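Long-range contacts in serine protease inhibitor 2 (Anopheles gambiae, PDB 3PZF), which inhibits the serine proteases CLIPB4, CLIPB9 and CLIPB10 and so restrains phenoloxidase activation and melanization in the mosquito immune response: residues L27-E32 with E298-V303; K35-N40 with F292-N297; Q221-N226 with I234-Y239. One frame throughout, in Å; residues are numbered along the deposited sequence. Where two conformers were deposited one is given.

Contact 1: L27-E32 with E298-V303; sequences LMFVKE and EPLQQV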
loop_
_atom_site.group_PDB
_atom_site.type_symbol
_atom_site.label_atom_id
_atom_site.label_comp_id
_atom_site.label_asym_id
_atom_site.label_seq_id
_atom_site.Cartn_x
_atom_site.Cartn_y
_atom_site.Cartn_z
ATOM N N LEU A 27 -0.240 -5.597 8.595
ATOM C CA LEU A 27 0.688 -5.097 9.596
ATOM C C LEU A 27 1.961 -5.935 9.672
ATOM O O LEU A 27 3.043 -5.381 9.779
ATOM C CB LEU A 27 0.005 -5.012 10.960
ATOM C CG LEU A 27 -1.150 -4.005 10.976
ATOM C CD1 LEU A 27 -1.880 -3.952 12.318
ATOM C CD2 LEU A 27 -0.609 -2.624 10.618
ATOM N N MET A 28 1.830 -7.256 9.612
ATOM C CA MET A 28 3.005 -8.135 9.564
ATOM C C MET A 28 3.918 -7.809 8.376
ATOM O O MET A 28 5.136 -7.677 8.517
ATOM C CB MET A 28 2.554 -9.611 9.516
ATOM C CG MET A 28 3.689 -10.621 9.403
ATOM S SD MET A 28 3.111 -12.342 9.194
ATOM C CE MET A 28 2.132 -12.218 7.701
ATOM N N PHE A 29 3.340 -7.633 7.195
ATOM C CA PHE A 29 4.145 -7.426 6.003
ATOM C C PHE A 29 4.769 -6.013 5.997
ATOM O O PHE A 29 5.903 -5.816 5.578
ATOM C CB PHE A 29 3.269 -7.593 4.759
ATOM C CG PHE A 29 4.037 -7.634 3.477
ATOM C CD1 PHE A 29 4.792 -8.752 3.145
ATOM C CD2 PHE A 29 3.989 -6.565 2.587
ATOM C CE1 PHE A 29 5.503 -8.795 1.944
ATOM C CE2 PHE A 29 4.680 -6.606 1.383
ATOM C CZ PHE A 29 5.440 -7.722 1.068
ATOM N N VAL A 30 3.998 -5.038 6.430
ATOM C CA VAL A 30 4.505 -3.663 6.545
ATOM C C VAL A 30 5.721 -3.656 7.460
ATOM O O VAL A 30 6.750 -3.063 7.141
ATOM C CB VAL A 30 3.427 -2.722 7.086
ATOM C CG1 VAL A 30 4.066 -1.492 7.737
ATOM C CG2 VAL A 30 2.489 -2.294 5.938
ATOM N N LYS A 31 5.626 -4.345 8.586
ATOM C CA LYS A 31 6.735 -4.321 9.548
ATOM C C LYS A 31 7.996 -4.934 8.953
ATOM O O LYS A 31 9.106 -4.450 9.195
ATOM C CB LYS A 31 6.372 -5.075 10.823
ATOM C CG LYS A 31 5.358 -4.379 11.695
ATOM C CD LYS A 31 5.473 -4.927 13.101
ATOM C CE LYS A 31 4.149 -5.241 13.714
ATOM N NZ LYS A 31 4.376 -5.762 15.101
ATOM N N GLU A 32 7.825 -5.991 8.164
ATOM C CA GLU A 32 8.945 -6.652 7.495
ATOM C C GLU A 32 9.637 -5.716 6.511
ATOM O O GLU A 32 10.859 -5.668 6.436
ATOM C CB GLU A 32 8.447 -7.903 6.751
ATOM C CG GLU A 32 9.499 -8.619 5.895
ATOM C CD GLU A 32 10.643 -9.213 6.713
ATOM O OE1 GLU A 32 10.423 -9.559 7.888
ATOM O OE2 GLU A 32 11.768 -9.321 6.181
ATOM N N GLU A 298 11.345 -11.769 -1.670
ATOM C CA GLU A 298 12.137 -11.933 -0.459
ATOM C C GLU A 298 11.320 -11.621 0.805
ATOM O O GLU A 298 11.260 -12.442 1.724
ATOM C CB GLU A 298 13.403 -11.079 -0.546
ATOM C CG GLU A 298 14.057 -10.754 0.801
ATOM C CD GLU A 298 14.595 -11.985 1.518
ATOM O OE1 GLU A 298 14.317 -13.118 1.063
ATOM O OE2 GLU A 298 15.302 -11.813 2.537
ATOM N N PRO A 299 10.671 -10.446 0.858
ATOM C CA PRO A 299 9.861 -10.172 2.059
ATOM C C PRO A 299 8.706 -11.154 2.267
ATOM O O PRO A 299 8.391 -11.461 3.414
ATOM C CB PRO A 299 9.326 -8.751 1.823
ATOM C CG PRO A 299 9.521 -8.471 0.385
ATOM C CD PRO A 299 10.732 -9.281 -0.038
ATOM N N LEU A 300 8.072 -11.628 1.194
ATOM C CA LEU A 300 7.015 -12.609 1.355
ATOM C C LEU A 300 7.596 -13.874 1.984
ATOM O O LEU A 300 6.996 -14.446 2.891
ATOM C CB LEU A 300 6.333 -12.923 0.019
ATOM C CG LEU A 300 5.378 -11.824 -0.488
ATOM C CD1 LEU A 300 5.003 -12.081 -1.967
ATOM C CD2 LEU A 300 4.100 -11.697 0.374
ATOM N N GLN A 301 8.779 -14.279 1.529
ATOM C CA GLN A 301 9.429 -15.476 2.056
ATOM C C GLN A 301 9.744 -15.278 3.532
ATOM O O GLN A 301 9.557 -16.176 4.343
ATOM C CB GLN A 301 10.701 -15.791 1.259
ATOM C CG GLN A 301 10.395 -16.398 -0.122
ATOM C CD GLN A 301 11.617 -16.589 -1.013
ATOM O OE1 GLN A 301 11.630 -17.458 -1.885
ATOM N NE2 GLN A 301 12.639 -15.776 -0.806
ATOM N N GLN A 302 10.188 -14.082 3.876
ATOM C CA GLN A 302 10.536 -13.778 5.258
ATOM C C GLN A 302 9.336 -13.908 6.192
ATOM O O GLN A 302 9.493 -14.320 7.333
ATOM C CB GLN A 302 11.156 -12.385 5.367
ATOM C CG GLN A 302 12.568 -12.315 4.808
ATOM C CD GLN A 302 13.510 -13.310 5.470
ATOM O OE1 GLN A 302 13.698 -13.289 6.682
ATOM N NE2 GLN A 302 14.101 -14.195 4.671
ATOM N N VAL A 303 8.140 -13.577 5.713
ATOM C CA VAL A 303 6.970 -13.649 6.573
ATOM C C VAL A 303 6.225 -14.992 6.454
ATOM O O VAL A 303 5.122 -15.127 6.974
ATOM C CB VAL A 303 5.985 -12.484 6.314
ATOM C CG1 VAL A 303 6.640 -11.142 6.631
ATOM C CG2 VAL A 303 5.472 -12.531 4.878
#
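Glu32 and Val303 meet where two helices of the serpin fold come together, helix 24-35 near the start of the chain and the short helix 297-302 that follows strand 277-295. The two local axes approach to 9.8 Å at a steep angle of 121°. The side chain of Glu32 starts with CB 3.7 Å from Val303 CG1. CG, held anti to the backbone N, touches the same methyl and also approaches Pro299 O, a carbonyl already used by the helical bond from Val303 N. The chain then bends (chi2 65°), and the turn carries CD over to Gln302 CB, 3.5 Å away. At the tip OE2 lies 3.2 Å from Gln302 CB and also touches Gln302 CG, so the carboxylate meets the aliphatic root of the glutamine, while the carboxylate and amide planes stand 44° apart. Being near the C-terminal end of helix 297-302, with Glu298 OE2 5.7 Å from its own OE2, Glu32 may have its ionisation shifted slightly upward.

On the more buried side of the contact, Phe29 supplies the apolar packing. Its CE1 lies 3.8 Å from Pro299 CB and 3.6 Å from Leu300 CD2, both oblique to the ring, whereas Val303 CG2 comes in at the ring edge. Helix 45-58 closes in behind, with Val48 against Phe29 and Leu52 against Leu300. Val303, the first residue to leave helical geometry, turns CG1 to Glu32 and CG2 to Phe29. At the exposed end Met28 completes the join: its thioether crosses the valine obliquely, SD standing 4.1 Å from Val303 CB and its CE methyl equally far from that same atom.

Contact 2: K35-N40 with F292-N297; sequences KNHNSN and FSEQLN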
loop_
_atom_site.group_PDB
_atom_site.type_symbol
_atom_site.label_atom_id
_atom_site.label_comp_id
_atom_site.label_asym_id
_atom_site.label_seq_id
_atom_site.Cartn_x
_atom_site.Cartn_y
_atom_site.Cartn_z
ATOM N N LYS A 35 11.448 -2.639 8.501
ATOM C CA LYS A 35 12.638 -3.056 9.255
ATOM C C LYS A 35 13.847 -3.265 8.356
ATOM O O LYS A 35 14.985 -3.275 8.830
ATOM C CB LYS A 35 12.359 -4.359 10.014
ATOM C CG LYS A 35 11.556 -4.179 11.304
ATOM N N ASN A 36 13.607 -3.436 7.055
ATOM C CA ASN A 36 14.695 -3.698 6.114
ATOM C C ASN A 36 15.054 -2.521 5.191
ATOM O O ASN A 36 15.901 -2.651 4.305
ATOM C CB ASN A 36 14.347 -4.939 5.271
ATOM C CG ASN A 36 14.617 -6.231 6.017
ATOM O OD1 ASN A 36 15.719 -6.782 5.946
ATOM N ND2 ASN A 36 13.626 -6.705 6.768
ATOM N N HIS A 37 14.406 -1.375 5.374
ATOM C CA HIS A 37 14.727 -0.200 4.563
ATOM C C HIS A 37 14.912 1.014 5.454
ATOM O O HIS A 37 14.015 1.348 6.213
ATOM C CB HIS A 37 13.621 0.073 3.538
ATOM C CG HIS A 37 13.580 -0.926 2.423
ATOM N ND1 HIS A 37 12.972 -2.157 2.552
ATOM C CD2 HIS A 37 14.090 -0.888 1.168
ATOM C CE1 HIS A 37 13.113 -2.836 1.427
ATOM N NE2 HIS A 37 13.792 -2.089 0.572
ATOM N N ASN A 38 16.073 1.667 5.359
ATOM C CA ASN A 38 16.370 2.853 6.162
ATOM C C ASN A 38 16.114 4.137 5.394
ATOM O O ASN A 38 16.932 5.055 5.400
ATOM C CB ASN A 38 17.848 2.848 6.592
ATOM C CG ASN A 38 18.203 1.674 7.487
ATOM O OD1 ASN A 38 17.388 1.218 8.292
ATOM N ND2 ASN A 38 19.433 1.181 7.357
ATOM N N SER A 39 14.981 4.192 4.727
ATOM C CA SER A 39 14.673 5.239 3.767
ATOM C C SER A 39 13.193 5.448 3.894
ATOM O O SER A 39 12.566 4.684 4.599
ATOM C CB SER A 39 14.972 4.746 2.356
ATOM O OG SER A 39 14.268 3.523 2.074
ATOM N N ASN A 40 12.622 6.437 3.204
ATOM C CA ASN A 40 11.164 6.511 3.108
ATOM C C ASN A 40 10.662 5.243 2.462
ATOM O O ASN A 40 11.334 4.662 1.611
ATOM C CB ASN A 40 10.712 7.720 2.277
ATOM C CG ASN A 40 11.214 9.021 2.821
ATOM O OD1 ASN A 40 11.508 9.131 4.009
ATOM N ND2 ASN A 40 11.268 10.037 1.971
ATOM N N PHE A 292 8.416 4.216 -4.241
ATOM C CA PHE A 292 9.096 3.116 -3.587
ATOM C C PHE A 292 8.694 1.874 -4.368
ATOM O O PHE A 292 7.507 1.652 -4.613
ATOM C CB PHE A 292 8.675 2.962 -2.117
ATOM C CG PHE A 292 9.419 1.864 -1.407
ATOM C CD1 PHE A 292 10.723 2.062 -0.969
ATOM C CD2 PHE A 292 8.845 0.602 -1.243
ATOM C CE1 PHE A 292 11.430 1.040 -0.341
ATOM C CE2 PHE A 292 9.552 -0.427 -0.618
ATOM C CZ PHE A 292 10.847 -0.195 -0.161
ATOM N N SER A 293 9.690 1.133 -4.819
ATOM C CA SER A 293 9.478 -0.061 -5.633
ATOM C C SER A 293 10.208 -1.210 -4.959
ATOM O O SER A 293 11.284 -1.009 -4.392
ATOM C CB SER A 293 10.053 0.170 -7.031
ATOM O OG SER A 293 9.632 -0.835 -7.926
ATOM N N GLU A 294 9.666 -2.416 -5.030
ATOM C CA GLU A 294 10.343 -3.557 -4.430
ATOM C C GLU A 294 9.910 -4.864 -5.090
ATOM O O GLU A 294 8.761 -5.008 -5.503
ATOM C CB GLU A 294 10.069 -3.641 -2.925
ATOM C CG GLU A 294 10.849 -4.765 -2.241
ATOM C CD GLU A 294 10.891 -4.645 -0.737
ATOM O OE1 GLU A 294 9.885 -4.188 -0.149
ATOM O OE2 GLU A 294 11.927 -5.005 -0.138
ATOM N N GLN A 295 10.833 -5.805 -5.155
ATOM C CA GLN A 295 10.477 -7.144 -5.579
ATOM C C GLN A 295 10.036 -7.839 -4.290
ATOM O O GLN A 295 10.759 -7.800 -3.283
ATOM C CB GLN A 295 11.682 -7.831 -6.209
ATOM C CG GLN A 295 11.438 -9.280 -6.506
ATOM C CD GLN A 295 12.669 -9.912 -7.147
ATOM O OE1 GLN A 295 13.277 -9.331 -8.049
ATOM N NE2 GLN A 295 13.054 -11.081 -6.663
ATOM N N LEU A 296 8.847 -8.441 -4.312
ATOM C CA LEU A 296 8.191 -8.905 -3.084
ATOM C C LEU A 296 8.570 -10.343 -2.727
ATOM O O LEU A 296 8.234 -10.791 -1.638
ATOM C CB LEU A 296 6.664 -8.791 -3.199
ATOM C CG LEU A 296 6.103 -7.391 -3.503
ATOM C CD1 LEU A 296 4.546 -7.401 -3.404
ATOM C CD2 LEU A 296 6.693 -6.328 -2.527
ATOM N N ASN A 297 9.287 -11.046 -3.607
ATOM C CA ASN A 297 9.679 -12.436 -3.315
ATOM C C ASN A 297 10.308 -12.561 -1.918
ATOM O O ASN A 297 9.869 -13.363 -1.084
ATOM C CB ASN A 297 10.678 -12.992 -4.350
ATOM C CG ASN A 297 10.105 -13.059 -5.758
ATOM O OD1 ASN A 297 9.394 -12.158 -6.187
ATOM N ND2 ASN A 297 10.427 -14.136 -6.497
HETATM O O HOH W 1 13.657 -1.862 -2.311
#
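Phe292 points the edge of its ring at the face of His37, a T-shaped pair with centroids 4.9 Å apart and planes at 83°. Its CG, anti to the backbone N (chi1 -177°), starts the ring out toward the loop, and at the far end CZ sits over the middle of the imidazole while Phe292 CE1 lies beside His37 CD2. The same phenyl has Asn40 O 3.7 Å from CD1, oblique to the ring; that carbonyl also takes a hydrogen bond from Ser39 OG, which stands above the carbonyl plane. At Ser293 the link is through water: one molecule donates to Ser293 O and lies 2.9 Å from His37 NE2.

This is sheet A of the serpin fold, where Phe292 and Glu294 pair through their backbones with Ala337 and Gln335 of strand 332-341, the strand that leads to the hinge region. The loop from helix 24-35 to strand 41-43 runs past it, and His37 ND1 bonds back to Ile33 O. Glu294 reaches His37 tip to tip, its carboxylate nearly perpendicular to the ring; the close approach of OE2 to CE1 belongs to one of two conformers and is doubtful.

Contact 3: Q221-N226 with I234-Y239; sequences QFYYDN and ILRLPY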
loop_
_atom_site.group_PDB
_atom_site.type_symbol
_atom_site.label_atom_id
_atom_site.label_comp_id
_atom_site.label_asym_id
_atom_site.label_seq_id
_atom_site.Cartn_x
_atom_site.Cartn_y
_atom_site.Cartn_z
ATOM N N GLN A 221 -9.913 20.887 13.768
ATOM C CA GLN A 221 -10.568 19.877 14.589
ATOM C C GLN A 221 -10.317 18.535 13.931
ATOM O O GLN A 221 -10.795 18.290 12.816
ATOM C CB GLN A 221 -12.068 20.151 14.636
ATOM C CG GLN A 221 -12.420 21.552 15.149
ATOM C CD GLN A 221 -12.389 21.675 16.674
ATOM O OE1 GLN A 221 -12.787 22.707 17.228
ATOM N NE2 GLN A 221 -11.926 20.630 17.357
ATOM N N PHE A 222 -9.553 17.670 14.595
ATOM C CA PHE A 222 -9.205 16.368 14.017
ATOM C C PHE A 222 -9.268 15.268 15.074
ATOM O O PHE A 222 -8.970 15.495 16.230
ATOM C CB PHE A 222 -7.779 16.372 13.466
ATOM C CG PHE A 222 -7.500 17.480 12.474
ATOM C CD1 PHE A 222 -7.936 17.362 11.148
ATOM C CD2 PHE A 222 -6.784 18.611 12.852
ATOM C CE1 PHE A 222 -7.683 18.380 10.219
ATOM C CE2 PHE A 222 -6.535 19.631 11.944
ATOM C CZ PHE A 222 -6.972 19.511 10.622
ATOM N N TYR A 223 -9.596 14.057 14.654
ATOM C CA TYR A 223 -9.416 12.904 15.530
ATOM C C TYR A 223 -7.939 12.760 15.856
ATOM O O TYR A 223 -7.069 12.779 14.962
ATOM C CB TYR A 223 -9.965 11.633 14.900
ATOM C CG TYR A 223 -11.472 11.558 14.938
ATOM C CD1 TYR A 223 -12.116 10.867 15.955
ATOM C CD2 TYR A 223 -12.249 12.180 13.969
ATOM C CE1 TYR A 223 -13.492 10.792 16.005
ATOM C CE2 TYR A 223 -13.634 12.109 14.009
ATOM C CZ TYR A 223 -14.243 11.426 15.042
ATOM O OH TYR A 223 -15.610 11.331 15.087
ATOM N N TYR A 224 -7.672 12.578 17.143
ATOM C CA TYR A 224 -6.324 12.672 17.673
ATOM C C TYR A 224 -6.255 11.918 18.996
ATOM O O TYR A 224 -7.243 11.850 19.754
ATOM C CB TYR A 224 -5.986 14.151 17.898
ATOM C CG TYR A 224 -4.778 14.336 18.767
ATOM C CD1 TYR A 224 -3.498 14.266 18.237
ATOM C CD2 TYR A 224 -4.918 14.543 20.136
ATOM C CE1 TYR A 224 -2.394 14.408 19.041
ATOM C CE2 TYR A 224 -3.822 14.684 20.950
ATOM C CZ TYR A 224 -2.565 14.630 20.398
ATOM O OH TYR A 224 -1.478 14.758 21.224
ATOM N N ASP A 225 -5.100 11.343 19.292
ATOM C CA ASP A 225 -4.830 10.906 20.662
ATOM C C ASP A 225 -3.328 10.807 20.855
ATOM O O ASP A 225 -2.601 10.576 19.899
ATOM C CB ASP A 225 -5.502 9.539 20.970
ATOM C CG ASP A 225 -5.444 9.182 22.469
ATOM O OD1 ASP A 225 -5.621 10.083 23.310
ATOM O OD2 ASP A 225 -5.153 8.016 22.797
ATOM N N ASN A 226 -2.865 10.994 22.085
ATOM C CA ASN A 226 -1.501 10.645 22.417
ATOM C C ASN A 226 -1.559 9.288 23.061
ATOM O O ASN A 226 -2.031 9.135 24.202
ATOM C CB ASN A 226 -0.872 11.673 23.359
ATOM C CG ASN A 226 0.632 11.476 23.544
ATOM O OD1 ASN A 226 1.232 12.128 24.411
ATOM N ND2 ASN A 226 1.244 10.612 22.762
ATOM N N ILE A 234 -1.263 9.925 17.518
ATOM C CA ILE A 234 -1.903 9.517 16.285
ATOM C C ILE A 234 -2.859 10.599 15.819
ATOM O O ILE A 234 -3.601 11.155 16.617
ATOM C CB ILE A 234 -2.650 8.180 16.488
ATOM C CG1 ILE A 234 -1.671 7.138 17.060
ATOM C CG2 ILE A 234 -3.213 7.723 15.184
ATOM C CD1 ILE A 234 -2.289 5.772 17.338
ATOM N N LEU A 235 -2.861 10.870 14.519
ATOM C CA LEU A 235 -3.676 11.943 13.930
ATOM C C LEU A 235 -4.372 11.456 12.669
ATOM O O LEU A 235 -3.780 10.726 11.880
ATOM C CB LEU A 235 -2.764 13.140 13.567
ATOM C CG LEU A 235 -3.404 14.266 12.749
ATOM C CD1 LEU A 235 -4.295 15.181 13.635
ATOM C CD2 LEU A 235 -2.331 15.142 12.081
ATOM N N ARG A 236 -5.604 11.909 12.453
ATOM C CA ARG A 236 -6.354 11.576 11.243
ATOM C C ARG A 236 -6.636 12.834 10.434
ATOM O O ARG A 236 -7.265 13.760 10.956
ATOM C CB ARG A 236 -7.708 10.928 11.648
ATOM C CG ARG A 236 -8.686 10.731 10.473
ATOM C CD ARG A 236 -10.054 10.222 11.043
ATOM N NE ARG A 236 -11.096 10.067 10.033
ATOM C CZ ARG A 236 -11.951 11.014 9.682
ATOM N NH1 ARG A 236 -11.895 12.207 10.262
ATOM N NH2 ARG A 236 -12.898 10.753 8.781
ATOM N N LEU A 237 -6.191 12.859 9.169
ATOM C CA LEU A 237 -6.576 13.904 8.214
ATOM C C LEU A 237 -7.409 13.269 7.107
ATOM O O LEU A 237 -6.883 12.480 6.310
ATOM C CB LEU A 237 -5.345 14.568 7.564
ATOM C CG LEU A 237 -4.382 15.228 8.552
ATOM C CD1 LEU A 237 -3.281 15.985 7.730
ATOM C CD2 LEU A 237 -5.121 16.161 9.541
ATOM N N PRO A 238 -8.698 13.597 7.060
ATOM C CA PRO A 238 -9.612 13.027 6.068
ATOM C C PRO A 238 -9.442 13.651 4.685
ATOM O O PRO A 238 -9.089 14.821 4.588
ATOM C CB PRO A 238 -10.986 13.399 6.625
ATOM C CG PRO A 238 -10.729 14.660 7.420
ATOM C CD PRO A 238 -9.418 14.408 8.064
ATOM N N TYR A 239 -9.705 12.872 3.638
ATOM C CA TYR A 239 -9.835 13.413 2.292
ATOM C C TYR A 239 -11.305 13.616 1.925
ATOM O O TYR A 239 -12.173 12.922 2.448
ATOM C CB TYR A 239 -9.222 12.444 1.271
ATOM C CG TYR A 239 -7.726 12.253 1.361
ATOM C CD1 TYR A 239 -6.848 13.138 0.733
ATOM C CD2 TYR A 239 -7.194 11.161 2.028
ATOM C CE1 TYR A 239 -5.474 12.942 0.790
ATOM C CE2 TYR A 239 -5.819 10.953 2.079
ATOM C CZ TYR A 239 -4.970 11.848 1.467
ATOM O OH TYR A 239 -3.604 11.644 1.519
HETATM O O HOH W 2 -9.736 13.830 11.681
#
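Phe222 and Leu237 both hold CG anti to the carbonyl carbon and beside the backbone N (chi1 -54° and -59°), and from these positions the leucine meets the phenyl ring. They belong to an antiparallel beta hairpin, strands 211-227 and 232-238, that forms part of sheet B of the serpin fold. Leu237 CD2 lies over one face of the Phe222 ring, 3.7 Å from its centroid and offset toward the rim, a CH-pi contact. Leu235 CD1 adds to the same cluster by touching Phe222 CB at 3.7 Å. Beyond them, Leu235 and Leu237 rest on Val283 and Leu285 of strand 277-295.

The backbones are most regular at the hairpin's turn end. Asp225 and Ile234 form a hydrogen-bonded pair: Ile234 N to Asp225 O is 2.8 Å and nearly straight at 172°, and Asp225 N returns a bond to Ile234 O. Tyr224 and Leu235 make the next, non-hydrogen-bonded pair, and Tyr224 CA sends a CA-H...O contact to Ile234 O. On the other face Ile234 packs against Ala272 and Leu273 of helix 266-274.

Farther on, Arg236 N still bonds to Tyr223 O at 3.0 Å, but the strands have parted by the reciprocal position, where Tyr223 N and Arg236 O stand 4.4 Å apart. Arg236 runs extended alongside Tyr223, pointing the same way, its guanidinium almost perpendicular to the phenol ring; NH2 forms a salt bridge with Glu381, and NH1 is 3.7 Å from Tyr223 CD2. A single water bridges the gap, accepting from Tyr223 N and from Arg236 NH1 and donating to Arg236 O across 2.6 Å.

In the fold
Contacts 1 and 2 are neighbours, their centres 10 Å apart, and join the same two parts of the chain: helix 24-35 with its following loop, and strand 277-295 with helix 297-302. Phe29 of the one touches Leu296 of the other. Contact 1 is a partly buried helix pair held mainly by apolar packing, with one carboxylate laid against aliphatic carbons, whereas contact 2 lies at the surface and relies on an aromatic pair and a bridging water. Contact 3 sits apart, about 28 and 27 Å from the other two between centres; it is buried, short-range in sequence and built on backbone hydrogen bonds. Strand 277-295 relates it to contact 2, since strand 211-227 pairs with that long strand.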